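Local coordinates for protein nicotinate phosphoribosyltransferase (Saccharomyces cerevisiae, PDB 1VLP) that catalyses the ATP-dependent transfer of a phosphoribosyl group from phosphoribosyl diphosphate to nicotinate, the first step of NAD synthesis from nicotinic acid, at residues A274-D283 against A301-S309; T287-P296 against K318-L327. All coordinates share one frame; numbering follows the deposited sequence. Where two conformers were deposited one is given.

Contact 1: residues A274-D283 against A301-S309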
# COMPACT_ATOMS: atom_id res chain seq x y z
N ALA A 274 -9.13 -13.67 15.17
CA ALA A 274 -9.35 -12.38 15.84
C ALA A 274 -8.05 -11.78 16.31
O ALA A 274 -7.81 -10.59 16.15
CB ALA A 274 -10.28 -12.54 17.01
N LYS A 275 -7.17 -12.60 16.88
CA LYS A 275 -5.93 -12.01 17.38
C LYS A 275 -5.03 -11.42 16.30
O LYS A 275 -4.19 -10.55 16.61
CB LYS A 275 -5.19 -12.97 18.29
CG LYS A 275 -4.39 -14.05 17.67
CD LYS A 275 -3.71 -14.87 18.79
CE LYS A 275 -2.79 -15.95 18.27
NZ LYS A 275 -3.53 -17.05 17.57
N ASN A 276 -5.22 -11.85 15.03
CA ASN A 276 -4.41 -11.38 13.91
C ASN A 276 -5.10 -10.34 13.05
O ASN A 276 -4.61 -10.00 11.97
CB ASN A 276 -3.98 -12.60 13.09
CG ASN A 276 -3.29 -13.65 13.93
OD1 ASN A 276 -2.31 -13.33 14.58
ND2 ASN A 276 -3.83 -14.90 13.98
N ALA A 277 -6.17 -9.74 13.57
CA ALA A 277 -7.00 -8.79 12.83
C ALA A 277 -6.17 -7.56 12.38
O ALA A 277 -6.35 -7.10 11.29
CB ALA A 277 -8.16 -8.36 13.65
N GLY A 278 -5.24 -7.12 13.20
CA GLY A 278 -4.34 -6.02 12.91
C GLY A 278 -4.96 -4.66 13.18
O GLY A 278 -5.66 -4.45 14.16
N LEU A 279 -4.66 -3.73 12.31
CA LEU A 279 -5.20 -2.40 12.38
C LEU A 279 -6.39 -2.23 11.45
O LEU A 279 -6.37 -2.62 10.27
CB LEU A 279 -4.13 -1.35 12.05
CG LEU A 279 -2.89 -1.36 12.91
CD1 LEU A 279 -1.84 -0.60 12.14
CD2 LEU A 279 -3.15 -0.74 14.26
N ALA A 280 -7.44 -1.58 11.95
CA ALA A 280 -8.61 -1.36 11.15
C ALA A 280 -8.45 -0.10 10.29
O ALA A 280 -8.02 0.92 10.75
CB ALA A 280 -9.85 -1.24 12.03
N LEU A 281 -8.82 -0.19 9.02
CA LEU A 281 -8.89 0.94 8.12
C LEU A 281 -10.32 1.51 8.09
O LEU A 281 -11.24 0.91 7.55
CB LEU A 281 -8.47 0.47 6.73
CG LEU A 281 -8.09 1.49 5.68
CD1 LEU A 281 -7.05 2.52 6.18
CD2 LEU A 281 -7.59 0.75 4.45
N THR A 282 -10.50 2.68 8.69
CA THR A 282 -11.84 3.17 9.03
C THR A 282 -12.50 4.10 8.02
O THR A 282 -13.72 4.34 8.12
CB THR A 282 -11.81 3.89 10.41
OG1 THR A 282 -11.09 5.11 10.28
CG2 THR A 282 -11.09 3.05 11.47
N ASP A 283 -11.72 4.69 7.11
CA ASP A 283 -12.17 5.84 6.30
C ASP A 283 -12.77 5.52 4.92
O ASP A 283 -13.27 6.41 4.23
CB ASP A 283 -11.05 6.85 6.10
CG ASP A 283 -9.88 6.30 5.26
OD1 ASP A 283 -9.39 5.20 5.59
OD2 ASP A 283 -9.43 6.97 4.31
N ALA A 301 -10.51 -7.07 19.12
CA ALA A 301 -9.65 -7.87 18.25
C ALA A 301 -8.58 -7.04 17.51
O ALA A 301 -7.37 -7.34 17.55
CB ALA A 301 -10.51 -8.63 17.22
N TYR A 302 -9.05 -6.01 16.81
CA TYR A 302 -8.13 -5.04 16.20
C TYR A 302 -7.34 -4.34 17.27
O TYR A 302 -7.87 -3.98 18.27
CB TYR A 302 -8.89 -4.00 15.38
CG TYR A 302 -9.48 -4.59 14.11
CD1 TYR A 302 -8.74 -4.65 12.94
CD2 TYR A 302 -10.76 -5.11 14.10
CE1 TYR A 302 -9.25 -5.24 11.81
CE2 TYR A 302 -11.29 -5.66 12.94
CZ TYR A 302 -10.53 -5.72 11.81
OH TYR A 302 -11.03 -6.28 10.65
N VAL A 303 -6.07 -4.10 17.00
CA VAL A 303 -5.21 -3.49 17.99
C VAL A 303 -5.14 -1.99 17.85
O VAL A 303 -4.47 -1.32 18.64
CB VAL A 303 -3.77 -4.05 17.92
CG1 VAL A 303 -3.78 -5.56 18.32
CG2 VAL A 303 -3.16 -3.80 16.58
N GLY A 304 -5.86 -1.49 16.87
CA GLY A 304 -5.93 -0.09 16.58
C GLY A 304 -6.48 0.16 15.20
O GLY A 304 -7.14 -0.70 14.58
N VAL A 305 -6.23 1.37 14.74
CA VAL A 305 -6.77 1.89 13.51
C VAL A 305 -5.64 2.49 12.68
O VAL A 305 -4.62 2.93 13.23
CB VAL A 305 -7.85 2.99 13.71
CG1 VAL A 305 -9.16 2.41 14.31
CG2 VAL A 305 -7.30 4.16 14.54
N ARG A 306 -5.81 2.44 11.37
CA ARG A 306 -4.86 3.10 10.42
C ARG A 306 -5.52 4.38 9.87
O ARG A 306 -6.66 4.35 9.36
CB ARG A 306 -4.40 2.14 9.27
CG ARG A 306 -3.22 2.70 8.36
CD ARG A 306 -2.90 1.67 7.21
NE ARG A 306 -2.89 2.36 5.91
CZ ARG A 306 -3.31 1.86 4.76
NH1 ARG A 306 -3.77 0.60 4.68
NH2 ARG A 306 -3.25 2.61 3.67
N GLN A 307 -4.81 5.51 10.03
CA GLN A 307 -5.24 6.82 9.54
C GLN A 307 -4.60 7.06 8.13
O GLN A 307 -3.39 6.99 7.98
CB GLN A 307 -4.85 7.90 10.53
CG GLN A 307 -5.33 9.32 10.18
CD GLN A 307 -4.45 10.04 9.20
OE1 GLN A 307 -3.21 10.06 9.35
NE2 GLN A 307 -5.08 10.69 8.22
N ASP A 308 -5.44 7.26 7.13
CA ASP A 308 -5.01 7.30 5.76
C ASP A 308 -5.56 8.50 4.97
O ASP A 308 -5.17 8.68 3.80
CB ASP A 308 -5.46 6.02 5.06
CG ASP A 308 -4.67 5.72 3.79
OD1 ASP A 308 -3.42 5.88 3.79
OD2 ASP A 308 -5.33 5.29 2.82
N SER A 309 -6.50 9.25 5.54
CA SER A 309 -7.01 10.46 4.91
C SER A 309 -7.58 11.46 5.89
O SER A 309 -7.80 11.17 7.07
CB SER A 309 -8.11 10.15 3.89
OG SER A 309 -9.28 9.66 4.52
O HOH W 1 -5.17 -7.84 16.00
O HOH W 2 -8.51 5.58 7.99
O HOH W 3 -8.13 7.18 2.05
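The ring of Tyr302 fits between two methyl groups. Ala277 CB sits over the centre of one face, 3.8 Å from Tyr302 CE1, and Ala280 CB covers the opposite face nearer the rim, 3.7 Å from Tyr302 CD1. With CG beside the backbone N (chi1 -70°), the ring reaches into the hollow left by these small residues, where Met265 and Trp268 of helix 260-272 also touch it. Behind it, Ala301 CB butts against Ala274 CB, and water 1 ties the carbonyls of Lys275 and Ala301 to Gly278 N. The backbones meet as parallel strands 279-281 and 304-307, neighbours at one margin of the parallel sheet in the barrel-like domain of this type II phosphoribosyltransferase. Ala280 grips the other strand twice: its N gives a nearly straight bond to Gly304 O (2.8 Å, 173°), and its O accepts from Arg306 N. Gly304 offers a bare hollow that Leu279 CD2 fills, 3.6 Å from Gly304 C. Beyond it, Leu281 runs alongside Arg306, laying CD1 over one guanidinium face; Arg306, which probably binds nicotinate, also bonds Ser339 through NE and, through NH2, salt-bridges Asp308 OD1 by a weak 3.3 Å hydrogen bond, while Asp308 OD2 bonds His244. The Thr282 CG2 to Val305 CG1 contact is tight at 3.5 Å. At the far end, Ser309 OG donates to Asp283 OD2 (2.7 Å) on its anti side, 33° out of the carboxylate plane.

Contact 2: residues T287-P296 against K318-L327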
# COMPACT_ATOMS: atom_id res chain seq x y z
N THR A 287 -15.13 7.44 8.28
CA THR A 287 -14.93 6.89 9.62
C THR A 287 -16.20 6.78 10.51
O THR A 287 -16.35 5.81 11.25
CB THR A 287 -13.78 7.64 10.29
OG1 THR A 287 -12.57 7.35 9.57
CG2 THR A 287 -13.63 7.21 11.73
N ASP A 288 -17.13 7.72 10.39
CA ASP A 288 -18.41 7.63 11.10
C ASP A 288 -19.21 6.32 10.86
O ASP A 288 -19.78 5.73 11.81
CB ASP A 288 -19.26 8.84 10.74
CG ASP A 288 -18.73 10.14 11.32
OD1 ASP A 288 -17.88 10.10 12.22
OD2 ASP A 288 -19.16 11.22 10.84
N ASP A 289 -19.29 5.89 9.59
CA ASP A 289 -20.01 4.66 9.29
C ASP A 289 -19.30 3.47 9.95
O ASP A 289 -19.96 2.58 10.53
CB ASP A 289 -20.08 4.41 7.79
CG ASP A 289 -20.83 3.15 7.48
OD1 ASP A 289 -22.05 3.22 7.68
OD2 ASP A 289 -20.21 2.12 7.13
N PHE A 290 -17.97 3.47 9.82
CA PHE A 290 -17.13 2.43 10.42
C PHE A 290 -17.37 2.33 11.93
O PHE A 290 -17.58 1.23 12.46
CB PHE A 290 -15.65 2.65 10.16
CG PHE A 290 -14.81 1.54 10.69
CD1 PHE A 290 -14.59 0.39 9.96
CD2 PHE A 290 -14.28 1.61 11.96
CE1 PHE A 290 -13.86 -0.64 10.47
CE2 PHE A 290 -13.55 0.55 12.48
CZ PHE A 290 -13.34 -0.54 11.74
N LEU A 291 -17.36 3.46 12.59
CA LEU A 291 -17.54 3.51 14.06
C LEU A 291 -18.88 2.94 14.58
O LEU A 291 -18.94 2.37 15.68
CB LEU A 291 -17.27 4.91 14.56
CG LEU A 291 -15.78 5.33 14.50
CD1 LEU A 291 -15.63 6.71 15.09
CD2 LEU A 291 -14.77 4.34 15.15
N LYS A 292 -19.95 3.00 13.78
CA LYS A 292 -21.21 2.42 14.23
C LYS A 292 -21.13 0.95 14.61
O LYS A 292 -21.88 0.51 15.45
CB LYS A 292 -22.31 2.52 13.16
CG LYS A 292 -22.75 3.89 12.78
CD LYS A 292 -23.73 3.79 11.57
CE LYS A 292 -24.44 5.12 11.31
NZ LYS A 292 -25.60 4.95 10.37
N SER A 293 -20.23 0.18 13.97
CA SER A 293 -20.10 -1.26 14.25
C SER A 293 -18.86 -1.58 15.03
O SER A 293 -18.59 -2.77 15.27
CB SER A 293 -20.11 -2.11 12.95
OG SER A 293 -19.16 -1.70 12.00
N PHE A 294 -18.07 -0.55 15.36
CA PHE A 294 -16.77 -0.77 16.05
C PHE A 294 -16.91 -0.83 17.57
O PHE A 294 -16.67 0.16 18.30
CB PHE A 294 -15.77 0.31 15.64
CG PHE A 294 -14.32 -0.08 15.82
CD1 PHE A 294 -13.82 -1.34 15.39
CD2 PHE A 294 -13.41 0.85 16.29
CE1 PHE A 294 -12.50 -1.68 15.47
CE2 PHE A 294 -12.04 0.49 16.38
CZ PHE A 294 -11.60 -0.76 15.95
N ARG A 295 -17.39 -1.99 18.01
CA ARG A 295 -17.59 -2.29 19.42
C ARG A 295 -17.27 -3.78 19.60
O ARG A 295 -17.01 -4.48 18.60
CB ARG A 295 -19.00 -1.92 19.83
CG ARG A 295 -20.04 -2.62 19.12
CD ARG A 295 -21.40 -1.92 19.37
NE ARG A 295 -22.29 -2.04 18.22
CZ ARG A 295 -23.53 -1.54 18.16
NH1 ARG A 295 -24.05 -0.87 19.19
NH2 ARG A 295 -24.25 -1.72 17.05
N PRO A 296 -17.22 -4.26 20.85
CA PRO A 296 -16.80 -5.63 21.10
C PRO A 296 -17.67 -6.61 20.29
O PRO A 296 -18.86 -6.36 20.12
CB PRO A 296 -16.93 -5.78 22.62
CG PRO A 296 -16.78 -4.39 23.14
CD PRO A 296 -17.51 -3.57 22.12
N LYS A 318 -11.11 12.15 17.32
CA LYS A 318 -12.36 11.42 17.08
C LYS A 318 -12.22 9.98 17.58
O LYS A 318 -13.13 9.43 18.26
CB LYS A 318 -12.73 11.45 15.59
CG LYS A 318 -13.97 10.65 15.23
CD LYS A 318 -14.31 10.75 13.72
CE LYS A 318 -15.29 11.86 13.46
NZ LYS A 318 -15.46 11.99 12.00
N ILE A 319 -11.12 9.34 17.19
CA ILE A 319 -10.82 7.96 17.58
C ILE A 319 -10.59 7.80 19.08
O ILE A 319 -11.07 6.84 19.69
CB ILE A 319 -9.57 7.43 16.79
CG1 ILE A 319 -9.93 7.24 15.33
CG2 ILE A 319 -9.05 6.16 17.37
CD1 ILE A 319 -11.10 6.28 15.07
N SER A 320 -9.87 8.74 19.68
CA SER A 320 -9.64 8.74 21.12
C SER A 320 -10.94 8.80 21.89
O SER A 320 -11.16 8.01 22.81
CB SER A 320 -8.72 9.91 21.53
OG SER A 320 -8.59 10.00 22.94
N HIS A 321 -11.81 9.73 21.52
CA HIS A 321 -13.14 9.81 22.12
C HIS A 321 -13.88 8.48 21.96
O HIS A 321 -14.50 8.00 22.88
CB HIS A 321 -13.94 10.94 21.48
CG HIS A 321 -15.42 10.92 21.84
ND1 HIS A 321 -15.86 11.15 23.11
CD2 HIS A 321 -16.52 10.67 21.10
CE1 HIS A 321 -17.17 11.04 23.16
NE2 HIS A 321 -17.61 10.77 21.94
N HIS A 322 -13.81 7.88 20.78
CA HIS A 322 -14.48 6.60 20.59
C HIS A 322 -13.96 5.55 21.53
O HIS A 322 -14.73 4.89 22.20
CB HIS A 322 -14.37 6.10 19.17
CG HIS A 322 -15.22 4.90 18.91
ND1 HIS A 322 -16.59 4.98 18.74
CD2 HIS A 322 -14.89 3.59 18.80
CE1 HIS A 322 -17.06 3.76 18.52
NE2 HIS A 322 -16.05 2.91 18.53
N TYR A 323 -12.65 5.37 21.58
CA TYR A 323 -12.10 4.30 22.40
C TYR A 323 -12.25 4.54 23.93
O TYR A 323 -12.64 3.63 24.66
CB TYR A 323 -10.63 4.12 22.07
CG TYR A 323 -10.27 3.24 20.89
CD1 TYR A 323 -10.77 1.93 20.78
CD2 TYR A 323 -9.34 3.67 19.93
CE1 TYR A 323 -10.40 1.10 19.74
CE2 TYR A 323 -8.97 2.87 18.90
CZ TYR A 323 -9.47 1.57 18.79
OH TYR A 323 -9.02 0.78 17.71
N HIS A 324 -12.00 5.75 24.37
CA HIS A 324 -11.91 6.02 25.79
C HIS A 324 -13.25 6.35 26.43
O HIS A 324 -13.55 5.90 27.51
CB HIS A 324 -10.97 7.21 26.04
CG HIS A 324 -10.72 7.53 27.49
ND1 HIS A 324 -10.12 6.63 28.35
CD2 HIS A 324 -10.93 8.66 28.21
CE1 HIS A 324 -10.00 7.18 29.55
NE2 HIS A 324 -10.48 8.41 29.50
N ASP A 325 -14.04 7.11 25.71
CA ASP A 325 -15.36 7.54 26.16
C ASP A 325 -16.47 6.57 25.78
O ASP A 325 -17.26 6.19 26.66
CB ASP A 325 -15.68 8.96 25.66
CG ASP A 325 -14.75 10.05 26.26
OD1 ASP A 325 -14.15 9.81 27.32
OD2 ASP A 325 -14.63 11.13 25.63
N VAL A 326 -16.55 6.17 24.51
CA VAL A 326 -17.66 5.31 24.10
C VAL A 326 -17.41 3.88 24.53
O VAL A 326 -18.30 3.23 25.08
CB VAL A 326 -17.92 5.41 22.59
CG1 VAL A 326 -19.10 4.54 22.19
CG2 VAL A 326 -18.21 6.92 22.21
N LEU A 327 -16.21 3.40 24.25
CA LEU A 327 -15.84 2.02 24.56
C LEU A 327 -15.20 1.85 25.92
O LEU A 327 -14.95 0.72 26.32
CB LEU A 327 -14.91 1.45 23.47
CG LEU A 327 -15.49 1.44 22.04
CD1 LEU A 327 -14.45 0.81 21.08
CD2 LEU A 327 -16.79 0.69 22.02
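This is a helix-and-turn packing contact on the outer layer of the barrel-like alpha/beta domain: helix 287-291 and the turn after it lie against the C-terminal half of helix 312-326, both helices following strands of the parallel sheet. The short helical segments run nearly parallel but their axes stay 12.0 Å apart, leaving side chains to bridge the space. Leu291 and His322 carry the middle. Leu291 CD2 lies over the centre of one imidazole face, 3.7 Å from His322 CD2, in a CH-pi contact, and it also meets Ile319 CD1. His322 has CG anti to its backbone N (chi1 -172°), which extends the ring across to segment 287-296. There its NE2 donates to Phe294 O, 2.8 Å away, in a bond straight to 165° and lying in both the ring plane and the carbonyl plane. Phe294 is the centre of an inverse gamma turn, so this one side-chain bond ties the turn to the helix. An alanine in place of His322 is likely to leave Phe294 O without this donor and Leu291 CD2 without the ring beneath it, freeing the turn to shift. Leu327, just past a wider pi-type turn of the helix, brings CD1 to the same Phe294 O, while its CD2 packs on Arg295 CA and Pro296 CD. At the other end, Lys318 bends at chi3 and passes Thr287 CG2 to reach Asp288, its NZ salt-bridged to OD1 at 3.1 Å from above the carboxylate plane. Deeper in, Phe294 crosses Tyr323 obliquely with ring planes 58° apart; Val305 touches both side chains, and Tyr323 OH stands at the edge of the Phe294 ring, 3.3 Å from Phe294 CE2.

Overall arrangement
Contacts 1 and 2 alternate along the chain: strand 279-281, helix 287-291, strand 304-307 and helix 312-326 come in that order, two consecutive strand-then-helix units. Contact 1 joins the strands in the parallel sheet; contact 2 joins the helices that follow them, about 12 Å away between centres and farther from the middle of the chain. The layers touch directly: Thr282 OG1 lies 2.8 Å from Thr287 OG1, a probable hydrogen bond (with Tyr315 and Asp405 as further partners, respectively), Ala280 CB packs on Phe290 CZ, and Gly304 CA on Tyr323 OH. Arg306 places contact 1 at the probable nicotinate pocket, whereas contact 2 forms part of the outer helical layer behind that edge of the sheet.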